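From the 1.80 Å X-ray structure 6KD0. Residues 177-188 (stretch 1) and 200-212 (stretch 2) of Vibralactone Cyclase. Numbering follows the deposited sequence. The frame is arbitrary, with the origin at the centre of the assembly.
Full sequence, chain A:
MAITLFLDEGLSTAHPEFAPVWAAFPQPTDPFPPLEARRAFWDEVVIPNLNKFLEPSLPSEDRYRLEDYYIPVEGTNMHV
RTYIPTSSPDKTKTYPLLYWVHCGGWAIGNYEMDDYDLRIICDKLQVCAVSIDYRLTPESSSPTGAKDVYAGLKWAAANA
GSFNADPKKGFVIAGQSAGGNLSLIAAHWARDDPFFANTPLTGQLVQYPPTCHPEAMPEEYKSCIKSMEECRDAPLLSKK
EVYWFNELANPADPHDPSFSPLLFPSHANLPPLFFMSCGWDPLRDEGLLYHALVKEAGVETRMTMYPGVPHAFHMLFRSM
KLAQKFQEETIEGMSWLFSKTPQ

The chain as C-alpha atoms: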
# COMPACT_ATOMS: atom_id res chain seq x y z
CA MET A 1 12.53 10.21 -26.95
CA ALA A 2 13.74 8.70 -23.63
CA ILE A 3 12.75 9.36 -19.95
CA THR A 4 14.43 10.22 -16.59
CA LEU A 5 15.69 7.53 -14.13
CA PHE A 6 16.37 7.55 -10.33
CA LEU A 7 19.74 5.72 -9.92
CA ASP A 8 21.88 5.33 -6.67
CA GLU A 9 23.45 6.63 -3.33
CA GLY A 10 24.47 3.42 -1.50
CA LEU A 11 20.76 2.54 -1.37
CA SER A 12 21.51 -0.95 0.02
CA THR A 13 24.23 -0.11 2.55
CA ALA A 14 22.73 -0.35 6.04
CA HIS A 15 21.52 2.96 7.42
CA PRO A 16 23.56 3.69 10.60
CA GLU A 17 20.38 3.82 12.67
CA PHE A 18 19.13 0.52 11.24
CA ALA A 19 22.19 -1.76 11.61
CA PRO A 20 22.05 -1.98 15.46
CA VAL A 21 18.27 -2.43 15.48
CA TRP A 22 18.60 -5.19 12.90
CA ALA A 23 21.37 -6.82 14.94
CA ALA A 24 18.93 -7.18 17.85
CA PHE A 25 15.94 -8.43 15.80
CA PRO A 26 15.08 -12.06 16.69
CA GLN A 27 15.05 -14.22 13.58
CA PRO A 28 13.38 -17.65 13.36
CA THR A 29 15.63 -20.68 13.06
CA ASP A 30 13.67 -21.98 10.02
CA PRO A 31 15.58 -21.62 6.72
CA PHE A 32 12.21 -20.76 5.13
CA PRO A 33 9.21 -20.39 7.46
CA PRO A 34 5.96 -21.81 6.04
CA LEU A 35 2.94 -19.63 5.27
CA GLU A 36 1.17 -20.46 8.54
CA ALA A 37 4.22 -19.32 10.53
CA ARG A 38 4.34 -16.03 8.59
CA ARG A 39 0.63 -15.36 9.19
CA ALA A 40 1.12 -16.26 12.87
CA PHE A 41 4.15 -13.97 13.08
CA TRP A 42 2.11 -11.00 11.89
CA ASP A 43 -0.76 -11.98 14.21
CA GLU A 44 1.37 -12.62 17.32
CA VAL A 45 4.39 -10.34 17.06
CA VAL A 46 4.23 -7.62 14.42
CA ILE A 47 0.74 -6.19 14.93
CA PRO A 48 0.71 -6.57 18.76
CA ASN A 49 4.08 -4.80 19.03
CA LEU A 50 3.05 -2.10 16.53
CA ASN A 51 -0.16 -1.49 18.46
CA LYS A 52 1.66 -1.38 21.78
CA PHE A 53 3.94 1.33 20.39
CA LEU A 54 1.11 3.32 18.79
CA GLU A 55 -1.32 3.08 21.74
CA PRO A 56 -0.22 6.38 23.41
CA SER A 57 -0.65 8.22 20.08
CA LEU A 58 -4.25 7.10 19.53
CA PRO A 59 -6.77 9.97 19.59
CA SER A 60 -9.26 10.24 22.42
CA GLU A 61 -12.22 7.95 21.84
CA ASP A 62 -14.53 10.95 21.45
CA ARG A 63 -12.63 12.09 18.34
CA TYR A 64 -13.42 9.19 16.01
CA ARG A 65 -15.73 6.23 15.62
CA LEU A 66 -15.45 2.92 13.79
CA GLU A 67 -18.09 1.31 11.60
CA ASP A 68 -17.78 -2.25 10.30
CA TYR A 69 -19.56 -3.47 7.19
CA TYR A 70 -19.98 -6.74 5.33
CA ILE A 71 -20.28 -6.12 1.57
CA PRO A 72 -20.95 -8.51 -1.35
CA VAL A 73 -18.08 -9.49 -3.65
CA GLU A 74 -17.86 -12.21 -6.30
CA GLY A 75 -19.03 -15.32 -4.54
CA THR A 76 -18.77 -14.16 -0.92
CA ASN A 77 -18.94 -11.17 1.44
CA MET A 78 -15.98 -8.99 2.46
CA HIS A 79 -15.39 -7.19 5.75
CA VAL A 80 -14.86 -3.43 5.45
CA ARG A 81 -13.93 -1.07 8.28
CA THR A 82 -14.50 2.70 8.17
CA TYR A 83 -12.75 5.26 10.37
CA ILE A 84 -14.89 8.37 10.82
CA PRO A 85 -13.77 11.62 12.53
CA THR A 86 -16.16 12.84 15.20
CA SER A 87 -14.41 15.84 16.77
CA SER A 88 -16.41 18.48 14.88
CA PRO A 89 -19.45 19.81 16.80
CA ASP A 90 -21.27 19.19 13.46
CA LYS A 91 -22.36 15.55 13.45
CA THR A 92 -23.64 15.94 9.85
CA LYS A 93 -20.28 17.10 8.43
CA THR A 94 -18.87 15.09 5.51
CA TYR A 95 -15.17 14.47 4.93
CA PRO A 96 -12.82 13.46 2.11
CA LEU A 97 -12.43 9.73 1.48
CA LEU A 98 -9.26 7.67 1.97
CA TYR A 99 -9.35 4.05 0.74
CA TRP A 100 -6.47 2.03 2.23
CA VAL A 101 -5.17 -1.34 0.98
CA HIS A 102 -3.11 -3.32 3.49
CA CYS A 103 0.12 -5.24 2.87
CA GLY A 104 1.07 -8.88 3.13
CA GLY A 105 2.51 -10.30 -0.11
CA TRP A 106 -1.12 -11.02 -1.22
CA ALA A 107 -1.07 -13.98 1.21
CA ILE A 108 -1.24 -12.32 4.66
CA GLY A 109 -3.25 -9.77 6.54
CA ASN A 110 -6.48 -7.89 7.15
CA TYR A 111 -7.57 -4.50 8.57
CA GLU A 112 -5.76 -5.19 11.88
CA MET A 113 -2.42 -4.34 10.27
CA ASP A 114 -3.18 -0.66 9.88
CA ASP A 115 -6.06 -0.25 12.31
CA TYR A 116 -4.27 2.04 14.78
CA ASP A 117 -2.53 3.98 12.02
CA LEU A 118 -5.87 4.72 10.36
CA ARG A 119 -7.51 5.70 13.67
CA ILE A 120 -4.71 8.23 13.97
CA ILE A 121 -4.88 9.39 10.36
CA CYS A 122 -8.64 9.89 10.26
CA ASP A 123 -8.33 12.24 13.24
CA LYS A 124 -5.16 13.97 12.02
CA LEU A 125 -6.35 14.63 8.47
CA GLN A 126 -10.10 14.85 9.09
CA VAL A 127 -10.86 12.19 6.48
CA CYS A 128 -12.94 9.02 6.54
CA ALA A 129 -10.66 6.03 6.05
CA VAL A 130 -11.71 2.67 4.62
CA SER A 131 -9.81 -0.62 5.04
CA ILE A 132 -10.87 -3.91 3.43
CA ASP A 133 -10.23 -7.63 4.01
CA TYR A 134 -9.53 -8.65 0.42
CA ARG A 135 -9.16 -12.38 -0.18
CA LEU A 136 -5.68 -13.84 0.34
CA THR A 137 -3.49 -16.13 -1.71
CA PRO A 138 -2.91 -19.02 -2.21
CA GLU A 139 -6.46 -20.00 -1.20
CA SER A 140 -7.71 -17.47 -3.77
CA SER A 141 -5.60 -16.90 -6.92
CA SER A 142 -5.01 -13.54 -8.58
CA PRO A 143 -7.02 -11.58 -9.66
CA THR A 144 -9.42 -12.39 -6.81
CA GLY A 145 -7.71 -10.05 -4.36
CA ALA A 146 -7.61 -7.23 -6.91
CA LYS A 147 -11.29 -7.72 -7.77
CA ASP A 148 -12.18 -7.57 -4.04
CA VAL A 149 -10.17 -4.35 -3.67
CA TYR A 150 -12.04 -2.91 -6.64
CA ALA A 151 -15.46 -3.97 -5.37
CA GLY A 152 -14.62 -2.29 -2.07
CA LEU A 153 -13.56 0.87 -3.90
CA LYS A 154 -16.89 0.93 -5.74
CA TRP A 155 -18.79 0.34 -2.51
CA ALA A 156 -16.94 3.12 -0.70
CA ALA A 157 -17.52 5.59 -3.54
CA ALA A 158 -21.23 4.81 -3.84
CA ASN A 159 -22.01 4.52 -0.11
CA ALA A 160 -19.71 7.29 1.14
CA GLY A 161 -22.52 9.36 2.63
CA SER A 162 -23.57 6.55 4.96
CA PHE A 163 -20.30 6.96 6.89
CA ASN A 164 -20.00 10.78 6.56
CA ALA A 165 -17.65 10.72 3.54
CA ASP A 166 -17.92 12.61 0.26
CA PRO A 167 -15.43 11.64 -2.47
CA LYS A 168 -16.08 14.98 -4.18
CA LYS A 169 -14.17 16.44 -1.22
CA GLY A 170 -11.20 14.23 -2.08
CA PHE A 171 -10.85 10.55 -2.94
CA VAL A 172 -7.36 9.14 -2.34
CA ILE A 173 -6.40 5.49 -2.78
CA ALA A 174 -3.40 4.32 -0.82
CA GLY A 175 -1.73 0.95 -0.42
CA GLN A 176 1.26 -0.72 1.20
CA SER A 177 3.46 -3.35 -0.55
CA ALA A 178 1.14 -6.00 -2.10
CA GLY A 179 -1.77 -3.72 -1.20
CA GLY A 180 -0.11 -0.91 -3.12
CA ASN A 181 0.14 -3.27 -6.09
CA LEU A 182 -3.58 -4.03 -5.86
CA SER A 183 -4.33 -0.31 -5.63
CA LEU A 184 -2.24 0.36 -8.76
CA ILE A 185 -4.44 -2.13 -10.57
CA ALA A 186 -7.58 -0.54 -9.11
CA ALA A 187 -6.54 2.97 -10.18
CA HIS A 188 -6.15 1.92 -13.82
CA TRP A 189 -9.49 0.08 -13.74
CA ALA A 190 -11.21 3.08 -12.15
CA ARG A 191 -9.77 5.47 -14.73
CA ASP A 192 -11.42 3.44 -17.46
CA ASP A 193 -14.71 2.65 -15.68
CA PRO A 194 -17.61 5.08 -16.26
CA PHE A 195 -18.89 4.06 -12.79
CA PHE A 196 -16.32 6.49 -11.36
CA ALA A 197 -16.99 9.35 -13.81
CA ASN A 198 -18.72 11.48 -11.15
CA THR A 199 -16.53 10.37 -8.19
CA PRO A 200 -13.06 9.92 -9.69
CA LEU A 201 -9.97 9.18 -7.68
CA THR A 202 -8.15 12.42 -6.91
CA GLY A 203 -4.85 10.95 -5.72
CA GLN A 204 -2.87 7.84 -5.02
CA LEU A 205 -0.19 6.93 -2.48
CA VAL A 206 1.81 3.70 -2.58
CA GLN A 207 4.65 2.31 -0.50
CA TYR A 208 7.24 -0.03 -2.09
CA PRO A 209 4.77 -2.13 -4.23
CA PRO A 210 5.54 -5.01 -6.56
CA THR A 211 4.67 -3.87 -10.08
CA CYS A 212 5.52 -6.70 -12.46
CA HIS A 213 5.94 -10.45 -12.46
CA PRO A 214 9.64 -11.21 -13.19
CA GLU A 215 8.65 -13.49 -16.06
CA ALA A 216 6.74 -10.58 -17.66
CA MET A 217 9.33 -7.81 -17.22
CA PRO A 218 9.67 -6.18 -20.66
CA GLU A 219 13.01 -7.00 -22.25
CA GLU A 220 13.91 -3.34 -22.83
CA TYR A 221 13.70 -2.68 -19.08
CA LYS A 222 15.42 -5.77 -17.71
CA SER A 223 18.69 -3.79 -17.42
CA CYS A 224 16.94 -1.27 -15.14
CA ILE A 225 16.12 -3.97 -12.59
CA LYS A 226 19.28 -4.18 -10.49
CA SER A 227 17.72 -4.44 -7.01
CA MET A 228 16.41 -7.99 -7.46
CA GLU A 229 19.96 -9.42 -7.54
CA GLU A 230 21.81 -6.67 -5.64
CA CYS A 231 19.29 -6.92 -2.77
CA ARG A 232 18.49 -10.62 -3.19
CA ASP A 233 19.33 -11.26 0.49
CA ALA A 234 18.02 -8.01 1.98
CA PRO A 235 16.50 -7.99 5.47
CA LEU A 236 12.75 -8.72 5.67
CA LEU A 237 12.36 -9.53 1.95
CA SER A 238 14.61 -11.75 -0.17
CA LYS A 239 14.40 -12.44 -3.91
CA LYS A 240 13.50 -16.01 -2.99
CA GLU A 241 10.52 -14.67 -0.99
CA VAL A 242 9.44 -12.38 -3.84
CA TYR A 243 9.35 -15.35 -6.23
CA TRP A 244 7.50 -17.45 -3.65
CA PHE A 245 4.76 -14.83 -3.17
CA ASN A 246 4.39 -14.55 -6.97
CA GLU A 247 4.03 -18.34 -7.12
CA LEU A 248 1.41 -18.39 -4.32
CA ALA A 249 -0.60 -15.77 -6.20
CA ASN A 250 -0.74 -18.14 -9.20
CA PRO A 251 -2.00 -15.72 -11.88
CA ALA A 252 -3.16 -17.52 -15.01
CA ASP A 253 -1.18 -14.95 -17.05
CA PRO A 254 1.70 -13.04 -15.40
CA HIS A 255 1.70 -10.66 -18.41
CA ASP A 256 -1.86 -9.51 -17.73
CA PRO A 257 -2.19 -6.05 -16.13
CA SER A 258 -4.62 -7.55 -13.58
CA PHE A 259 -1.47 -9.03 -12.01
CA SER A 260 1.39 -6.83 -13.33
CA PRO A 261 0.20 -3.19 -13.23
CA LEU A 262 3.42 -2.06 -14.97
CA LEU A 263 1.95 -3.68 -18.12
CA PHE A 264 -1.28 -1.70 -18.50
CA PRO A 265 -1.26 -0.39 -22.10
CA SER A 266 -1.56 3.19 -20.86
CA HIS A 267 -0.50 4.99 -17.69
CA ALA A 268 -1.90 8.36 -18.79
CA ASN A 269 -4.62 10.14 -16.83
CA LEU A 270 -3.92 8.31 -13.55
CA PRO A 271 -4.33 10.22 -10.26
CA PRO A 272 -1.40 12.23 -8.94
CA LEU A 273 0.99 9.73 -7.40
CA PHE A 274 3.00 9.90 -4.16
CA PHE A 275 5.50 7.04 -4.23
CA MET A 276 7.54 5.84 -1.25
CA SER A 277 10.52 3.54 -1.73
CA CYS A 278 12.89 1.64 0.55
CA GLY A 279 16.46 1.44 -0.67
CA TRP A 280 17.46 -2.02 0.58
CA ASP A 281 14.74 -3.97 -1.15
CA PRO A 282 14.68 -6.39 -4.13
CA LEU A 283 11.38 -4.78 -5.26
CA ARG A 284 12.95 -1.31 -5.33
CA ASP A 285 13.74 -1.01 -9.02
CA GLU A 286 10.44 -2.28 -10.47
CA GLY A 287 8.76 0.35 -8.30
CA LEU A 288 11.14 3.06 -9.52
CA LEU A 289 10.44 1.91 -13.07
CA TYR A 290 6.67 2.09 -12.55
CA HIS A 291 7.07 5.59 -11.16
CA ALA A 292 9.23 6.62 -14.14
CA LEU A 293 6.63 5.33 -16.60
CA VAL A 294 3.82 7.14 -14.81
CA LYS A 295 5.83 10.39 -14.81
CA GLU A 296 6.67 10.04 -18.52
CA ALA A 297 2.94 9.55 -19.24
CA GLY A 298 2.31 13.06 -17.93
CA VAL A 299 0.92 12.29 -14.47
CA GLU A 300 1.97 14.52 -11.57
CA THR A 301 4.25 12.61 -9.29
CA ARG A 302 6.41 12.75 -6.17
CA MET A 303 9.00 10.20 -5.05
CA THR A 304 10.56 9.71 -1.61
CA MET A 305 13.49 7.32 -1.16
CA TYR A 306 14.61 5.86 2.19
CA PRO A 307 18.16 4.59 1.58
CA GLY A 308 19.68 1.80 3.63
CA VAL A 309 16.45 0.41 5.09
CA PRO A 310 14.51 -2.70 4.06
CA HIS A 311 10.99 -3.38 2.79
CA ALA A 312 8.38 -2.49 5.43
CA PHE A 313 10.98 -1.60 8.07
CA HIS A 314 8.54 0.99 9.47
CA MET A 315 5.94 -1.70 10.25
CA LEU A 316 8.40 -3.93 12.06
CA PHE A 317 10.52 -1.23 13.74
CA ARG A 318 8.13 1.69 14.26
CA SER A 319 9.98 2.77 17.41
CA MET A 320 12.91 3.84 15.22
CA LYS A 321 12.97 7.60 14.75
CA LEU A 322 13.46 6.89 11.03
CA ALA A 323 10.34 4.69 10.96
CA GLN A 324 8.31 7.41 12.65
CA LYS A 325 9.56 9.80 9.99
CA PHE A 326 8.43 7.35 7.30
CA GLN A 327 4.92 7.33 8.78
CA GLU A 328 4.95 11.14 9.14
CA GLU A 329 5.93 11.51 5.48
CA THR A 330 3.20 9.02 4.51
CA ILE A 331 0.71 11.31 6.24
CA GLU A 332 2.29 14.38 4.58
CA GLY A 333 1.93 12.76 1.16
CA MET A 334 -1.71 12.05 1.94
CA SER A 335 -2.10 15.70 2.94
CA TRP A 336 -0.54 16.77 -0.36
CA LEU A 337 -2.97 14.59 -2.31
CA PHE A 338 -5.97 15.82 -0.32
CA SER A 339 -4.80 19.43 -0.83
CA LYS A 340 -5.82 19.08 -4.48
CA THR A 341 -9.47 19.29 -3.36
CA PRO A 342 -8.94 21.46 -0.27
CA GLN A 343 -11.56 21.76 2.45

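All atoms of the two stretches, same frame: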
# COMPACT_ATOMS: atom_id res chain seq x y z
N SER A 177 2.83 -2.11 -0.05
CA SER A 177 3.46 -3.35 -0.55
C SER A 177 2.47 -4.06 -1.47
O SER A 177 2.04 -3.44 -2.46
CB SER A 177 3.99 -4.17 0.62
OG SER A 177 4.70 -5.31 0.12
N ALA A 178 2.08 -5.32 -1.21
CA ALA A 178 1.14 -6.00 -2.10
C ALA A 178 -0.17 -5.23 -2.21
O ALA A 178 -0.83 -5.26 -3.27
CB ALA A 178 0.90 -7.43 -1.61
N GLY A 179 -0.57 -4.54 -1.14
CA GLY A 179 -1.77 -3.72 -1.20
C GLY A 179 -1.61 -2.53 -2.11
O GLY A 179 -2.56 -2.13 -2.80
N GLY A 180 -0.40 -1.97 -2.17
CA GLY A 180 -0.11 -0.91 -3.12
C GLY A 180 -0.21 -1.41 -4.55
O GLY A 180 -0.74 -0.73 -5.43
N ASN A 181 0.29 -2.61 -4.79
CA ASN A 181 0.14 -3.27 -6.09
C ASN A 181 -1.33 -3.40 -6.48
O ASN A 181 -1.73 -3.04 -7.60
CB ASN A 181 0.85 -4.63 -6.00
CG ASN A 181 0.46 -5.59 -7.10
OD1 ASN A 181 -0.55 -6.28 -7.00
ND2 ASN A 181 1.27 -5.66 -8.14
N LEU A 182 -2.16 -3.89 -5.55
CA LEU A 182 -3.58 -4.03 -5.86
C LEU A 182 -4.22 -2.66 -6.11
O LEU A 182 -5.10 -2.53 -6.95
CB LEU A 182 -4.31 -4.77 -4.74
CG LEU A 182 -3.84 -6.21 -4.46
CD1 LEU A 182 -4.68 -6.87 -3.38
CD2 LEU A 182 -3.83 -7.06 -5.74
N SER A 183 -3.76 -1.63 -5.39
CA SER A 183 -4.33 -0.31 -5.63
C SER A 183 -3.89 0.27 -6.96
O SER A 183 -4.64 1.04 -7.57
CB SER A 183 -3.99 0.64 -4.47
OG SER A 183 -2.65 1.05 -4.58
N LEU A 184 -2.68 -0.08 -7.43
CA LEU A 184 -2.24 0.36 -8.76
C LEU A 184 -3.15 -0.22 -9.83
O LEU A 184 -3.59 0.49 -10.76
CB LEU A 184 -0.79 -0.08 -9.01
CG LEU A 184 0.31 0.58 -8.16
CD1 LEU A 184 1.70 0.04 -8.51
CD2 LEU A 184 0.27 2.11 -8.28
N ILE A 185 -3.47 -1.51 -9.68
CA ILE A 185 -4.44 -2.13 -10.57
C ILE A 185 -5.78 -1.39 -10.50
O ILE A 185 -6.35 -1.00 -11.53
CB ILE A 185 -4.59 -3.63 -10.24
CG1 ILE A 185 -3.26 -4.34 -10.49
CG2 ILE A 185 -5.72 -4.23 -11.08
CD1 ILE A 185 -3.11 -5.67 -9.84
N ALA A 186 -6.27 -1.16 -9.28
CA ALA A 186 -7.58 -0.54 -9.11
C ALA A 186 -7.63 0.85 -9.73
O ALA A 186 -8.66 1.25 -10.28
CB ALA A 186 -7.96 -0.47 -7.63
N ALA A 187 -6.54 1.61 -9.63
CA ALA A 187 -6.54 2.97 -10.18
C ALA A 187 -6.64 2.96 -11.70
O ALA A 187 -7.35 3.80 -12.29
CB ALA A 187 -5.29 3.70 -9.71
N HIS A 188 -5.96 2.01 -12.37
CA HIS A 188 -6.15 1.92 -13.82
C HIS A 188 -7.59 1.55 -14.17
O HIS A 188 -8.24 2.18 -15.04
CB HIS A 188 -5.21 0.89 -14.43
CG HIS A 188 -3.78 1.34 -14.46
ND1 HIS A 188 -2.99 1.34 -13.33
CD2 HIS A 188 -3.01 1.79 -15.47
CE1 HIS A 188 -1.78 1.76 -13.66
NE2 HIS A 188 -1.77 2.05 -14.95
N PRO A 200 -14.36 10.47 -9.32
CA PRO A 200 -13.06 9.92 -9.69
C PRO A 200 -12.09 9.96 -8.53
O PRO A 200 -12.21 10.78 -7.61
CB PRO A 200 -12.58 10.85 -10.82
CG PRO A 200 -13.19 12.17 -10.45
CD PRO A 200 -14.57 11.81 -9.91
N LEU A 201 -11.10 9.08 -8.59
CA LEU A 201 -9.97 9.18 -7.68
C LEU A 201 -9.28 10.52 -7.89
O LEU A 201 -9.12 10.97 -9.03
CB LEU A 201 -8.98 8.03 -7.93
CG LEU A 201 -9.45 6.65 -7.46
CD1 LEU A 201 -8.45 5.58 -7.91
CD2 LEU A 201 -9.58 6.62 -5.94
N THR A 202 -8.89 11.17 -6.80
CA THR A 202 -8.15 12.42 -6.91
C THR A 202 -6.68 12.29 -6.51
O THR A 202 -5.95 13.28 -6.57
CB THR A 202 -8.81 13.52 -6.07
OG1 THR A 202 -8.76 13.17 -4.68
CG2 THR A 202 -10.27 13.68 -6.47
N GLY A 203 -6.23 11.11 -6.11
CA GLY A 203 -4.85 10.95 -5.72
C GLY A 203 -4.57 9.51 -5.36
O GLY A 203 -5.48 8.73 -5.09
N GLN A 204 -3.28 9.19 -5.35
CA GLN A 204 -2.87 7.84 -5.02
C GLN A 204 -1.53 7.85 -4.30
O GLN A 204 -0.59 8.52 -4.74
CB GLN A 204 -2.75 6.97 -6.27
CG GLN A 204 -2.18 5.60 -5.97
CD GLN A 204 -2.52 4.63 -7.06
OE1 GLN A 204 -2.54 5.00 -8.24
NE2 GLN A 204 -2.82 3.39 -6.69
N LEU A 205 -1.43 7.09 -3.21
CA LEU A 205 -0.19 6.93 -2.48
C LEU A 205 0.15 5.45 -2.45
O LEU A 205 -0.72 4.63 -2.13
CB LEU A 205 -0.31 7.46 -1.04
CG LEU A 205 0.99 7.46 -0.22
CD1 LEU A 205 0.98 8.64 0.74
CD2 LEU A 205 1.18 6.16 0.56
N VAL A 206 1.40 5.10 -2.75
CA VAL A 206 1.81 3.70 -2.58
C VAL A 206 3.16 3.64 -1.90
O VAL A 206 4.00 4.55 -2.02
CB VAL A 206 1.83 2.91 -3.92
CG1 VAL A 206 0.44 2.88 -4.54
CG2 VAL A 206 2.82 3.51 -4.88
N GLN A 207 3.38 2.56 -1.17
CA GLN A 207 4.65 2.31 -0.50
C GLN A 207 5.22 1.01 -1.03
O GLN A 207 4.59 -0.04 -0.89
CB GLN A 207 4.48 2.24 1.02
CG GLN A 207 3.70 3.41 1.63
CD GLN A 207 3.24 3.14 3.06
OE1 GLN A 207 2.79 2.03 3.38
NE2 GLN A 207 3.33 4.15 3.92
N TYR A 208 6.41 1.09 -1.64
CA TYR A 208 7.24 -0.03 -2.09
C TYR A 208 6.43 -1.21 -2.65
O TYR A 208 6.59 -2.33 -2.17
CB TYR A 208 8.17 -0.49 -0.94
CG TYR A 208 7.57 -0.57 0.47
CD1 TYR A 208 6.82 -1.66 0.88
CD2 TYR A 208 7.79 0.45 1.42
CE1 TYR A 208 6.28 -1.74 2.16
CE2 TYR A 208 7.24 0.37 2.70
CZ TYR A 208 6.49 -0.73 3.07
OH TYR A 208 5.93 -0.85 4.33
N PRO A 209 5.60 -1.01 -3.68
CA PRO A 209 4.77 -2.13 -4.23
C PRO A 209 5.54 -3.00 -5.21
O PRO A 209 6.44 -2.51 -5.90
CB PRO A 209 3.64 -1.39 -4.97
CG PRO A 209 4.34 -0.13 -5.47
CD PRO A 209 5.23 0.28 -4.30
N PRO A 210 5.19 -4.28 -5.34
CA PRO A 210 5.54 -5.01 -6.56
C PRO A 210 4.74 -4.44 -7.71
O PRO A 210 3.62 -3.94 -7.52
CB PRO A 210 5.15 -6.47 -6.25
CG PRO A 210 4.07 -6.36 -5.18
CD PRO A 210 4.30 -5.06 -4.44
N THR A 211 5.34 -4.42 -8.90
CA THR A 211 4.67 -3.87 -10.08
C THR A 211 4.65 -4.80 -11.27
O THR A 211 3.87 -4.55 -12.20
CB THR A 211 5.32 -2.55 -10.51
OG1 THR A 211 6.66 -2.81 -10.95
CG2 THR A 211 5.35 -1.56 -9.34
N CYS A 212 5.45 -5.87 -11.28
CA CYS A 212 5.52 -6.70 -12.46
C CYS A 212 6.06 -8.07 -12.09
O CYS A 212 7.08 -8.16 -11.39
CB CYS A 212 6.42 -6.05 -13.53
SG CYS A 212 6.26 -6.84 -15.14

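Helix 178-188 lies across strand 203-207 and the loop that follows it, running roughly antiparallel to the strand: the N-to-C directions differ by 147° and the axes approach to 7.4 Å. The two stretches come closest at the helix start, where the CA atoms of Ser177 and Pro209 are 4.1 Å apart; the CA atoms of Gly180 and Val206 are separated by 5.0 Å, and those of Ala187 and Leu201 by 7.5 Å. Together the stretches bury 587 Å².

Glycine makes the close approach possible. A CB on Gly180 would point toward the strand, about 3.3 Å from Pro209 CB and 3.5 Å from Val206 CB, and would also crowd Ser177 O. Without it, Pro209 CB rests 3.6 Å from Asn181 N and Val206 CG1 lies 3.9 Å from Gly180 O.

Three hydrogen bonds join the stretches. Ser177 N, at the N-cap position, donates to Gln207 O at 2.8 Å, a near-straight backbone bond that ties the start of the helix to the end of the strand. Asn181 points toward the loop and its ND2 donates to Pro210 O at 3.0 Å; a proline has no backbone N-H to give, but its carbonyl remains a good acceptor. The third bond is weak: Gln204 NE2 reaches Ser183 OG at 3.2 Å with a bent angle of 133°. Gln204 NE2 also lies 3.1 Å from Ser183 O. Within the helix, Ser183 OG donates to Gly180 O at 2.7 Å, so this hydroxyl gives its proton to its own helix while accepting from the strand.

Ser177 O accepts the helical bond from Asn181 N at 3.0 Å and also faces the prolines, with a CA-H...O contact from Pro209 CA at 3.5 Å; Pro210 CD lies 3.4 Å from Ser177 O. Ser177 CB meets the edge of the Tyr208 ring, 3.7 Å from CE1. Tyr208 O, 3.7 Å from Ser177 CA, is buried here without a polar partner.

Apolar side chains make the remaining contacts. Leu184 leaves the helix sideways, but its end bends nearer and its two methyls divide: CD2 packs 3.8 Å from Val206 CG1, while CD1 sits 4.0 Å from Pro209 CG and 4.1 Å from Thr211 CG2. Farther along, Ala187 CB lies 4.1 Å from Leu201 CD1. Separately, Ala187 CB comes within 3.4 Å of Gln204 OE1, a close approach of a methyl to an amide oxygen. Leu182, on the helix side facing away, takes no part.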